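Local coordinates for protein peptide synthetase NRPS type II-PCP (Streptomyces verticillus, PDB 4NEO) that is a free-standing peptidyl carrier protein of a nonribosomal peptide synthetase, a small helical domain of the phosphopantetheine-attachment family, at residues D32-G35 with P36-F40. Residues are numbered along the deposited sequence; the frame is centred on the assembly and turned at random. Where two conformers were deposited one is given.
Sequences DSVG and PHEDF
The carboxylate of Glu38 folds back across a tight turn to the backbone of Gly35, where its OE2 accepts a hydrogen bond from Gly35 N at 2.7 Å. The bond is nearly straight, 162° at the hydrogen, and is met on the anti side of OE2, with the donor about 20° out of the carboxylate plane. The side-chain torsions bring the group there: chi1 of -67° sets CG beside the backbone N of Glu38 and anti to its carbonyl carbon, and the chain, extended beyond CG, then reaches across to Gly35. In the opposite direction Glu38 N donates to Gly35 O, a long and weak bond of 3.4 Å that closes the type I turn from Gly35 to Glu38. Gly35 is thus held through both its N and its O by the same residue, once by side chain and once by main chain. A water reinforces the closure, donating to Gly35 O and to Glu38 O, each at 2.7 Å.

Packing around these bonds is light. The aliphatic part of Glu38 runs past the Gly35 carbonyl, its CB 3.9 Å from Gly35 O, while Val34 CG1 lies 4.1 Å from Glu38 OE2. At the corner, Pro36 CB sits 4.0 Å above one face of the His37 ring, displaced toward its rim. The buried Val34 side chain packs on Leu43 and on Val76 of helix 76-86, and the side chains of Pro36 and His37 touch Ala77 of the same helix. Farther along, Asp39 forms a salt bridge with Arg74, which together with Phe40 belongs to the pocket occupied by 2-(2-methoxyethoxy)ethanol. The arrangement is a type I beta turn braced by a side-chain-to-backbone hydrogen bond, set in the long loop that follows the first helix of the carrier-protein helical bundle.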
loop_
_atom_site.group_PDB
_atom_site.type_symbol
_atom_site.label_atom_id
_atom_site.label_comp_id
_atom_site.label_asym_id
_atom_site.label_seq_id
_atom_site.Cartn_x
_atom_site.Cartn_y
_atom_site.Cartn_z
ATOM N N ASP A 32 -12.638 8.925 -1.921
ATOM C CA ASP A 32 -12.029 10.084 -1.293
ATOM C C ASP A 32 -10.878 9.629 -0.418
ATOM O O ASP A 32 -9.870 10.303 -0.303
ATOM C CB ASP A 32 -13.061 10.860 -0.481
ATOM C CG ASP A 32 -14.128 11.512 -1.363
ATOM O OD1 ASP A 32 -14.036 11.400 -2.608
ATOM O OD2 ASP A 32 -15.054 12.136 -0.809
ATOM N N SER A 33 -11.053 8.473 0.198
ATOM C CA SER A 33 -9.986 7.863 0.959
ATOM C C SER A 33 -10.307 6.405 1.242
ATOM O O SER A 33 -11.440 5.926 1.048
ATOM C CB SER A 33 -9.776 8.564 2.285
ATOM O OG SER A 33 -10.962 8.432 3.057
ATOM N N VAL A 34 -9.268 5.732 1.704
ATOM C CA VAL A 34 -9.311 4.323 2.005
ATOM C C VAL A 34 -8.678 4.149 3.401
ATOM O O VAL A 34 -7.599 4.713 3.684
ATOM C CB VAL A 34 -8.503 3.578 0.942
ATOM C CG1 VAL A 34 -7.990 2.266 1.476
ATOM C CG2 VAL A 34 -9.371 3.383 -0.299
ATOM N N GLY A 35 -9.354 3.388 4.257
ATOM C CA GLY A 35 -8.814 3.056 5.601
ATOM C C GLY A 35 -7.639 2.026 5.565
ATOM O O GLY A 35 -7.553 1.213 4.651
ATOM N N PRO A 36 -6.746 2.077 6.559
ATOM C CA PRO A 36 -5.579 1.200 6.585
ATOM C C PRO A 36 -5.878 -0.322 6.611
ATOM O O PRO A 36 -5.038 -1.091 6.153
ATOM C CB PRO A 36 -4.821 1.652 7.840
ATOM C CG PRO A 36 -5.828 2.313 8.718
ATOM C CD PRO A 36 -6.999 2.726 7.867
ATOM N N HIS A 37 -7.055 -0.734 7.099
ATOM C CA HIS A 37 -7.379 -2.148 7.283
ATOM C C HIS A 37 -8.516 -2.640 6.437
ATOM O O HIS A 37 -9.011 -3.756 6.672
ATOM C CB HIS A 37 -7.635 -2.449 8.762
ATOM C CG HIS A 37 -6.495 -2.045 9.603
ATOM N ND1 HIS A 37 -5.268 -2.661 9.503
ATOM C CD2 HIS A 37 -6.341 -1.022 10.462
ATOM C CE1 HIS A 37 -4.403 -2.031 10.282
ATOM N NE2 HIS A 37 -5.024 -1.027 10.867
ATOM N N GLU A 38 -8.894 -1.857 5.414
ATOM C CA GLU A 38 -9.990 -2.279 4.532
ATOM C C GLU A 38 -9.513 -3.256 3.498
ATOM O O GLU A 38 -8.500 -3.025 2.858
ATOM C CB GLU A 38 -10.625 -1.038 3.850
ATOM C CG GLU A 38 -11.365 -0.101 4.807
ATOM C CD GLU A 38 -12.168 0.964 4.062
ATOM O OE1 GLU A 38 -13.402 0.768 3.936
ATOM O OE2 GLU A 38 -11.542 1.956 3.582
ATOM N N ASP A 39 -10.246 -4.348 3.291
ATOM C CA ASP A 39 -9.810 -5.385 2.325
ATOM C C ASP A 39 -9.949 -4.929 0.857
ATOM O O ASP A 39 -10.999 -4.413 0.458
ATOM C CB ASP A 39 -10.581 -6.718 2.563
ATOM C CG ASP A 39 -10.144 -7.819 1.606
ATOM O OD1 ASP A 39 -9.174 -8.540 1.918
ATOM O OD2 ASP A 39 -10.707 -7.928 0.495
ATOM N N PHE A 40 -8.917 -5.183 0.052
ATOM C CA PHE A 40 -8.806 -4.766 -1.354
ATOM C C PHE A 40 -10.037 -5.138 -2.152
ATOM O O PHE A 40 -10.524 -4.335 -2.927
ATOM C CB PHE A 40 -7.597 -5.449 -2.003
ATOM C CG PHE A 40 -7.408 -5.144 -3.460
ATOM C CD1 PHE A 40 -7.120 -3.863 -3.878
ATOM C CD2 PHE A 40 -7.522 -6.150 -4.416
ATOM C CE1 PHE A 40 -6.945 -3.582 -5.219
ATOM C CE2 PHE A 40 -7.339 -5.873 -5.749
ATOM C CZ PHE A 40 -7.046 -4.591 -6.148
HETATM O O HOH W 1 -6.754 -0.937 3.166
#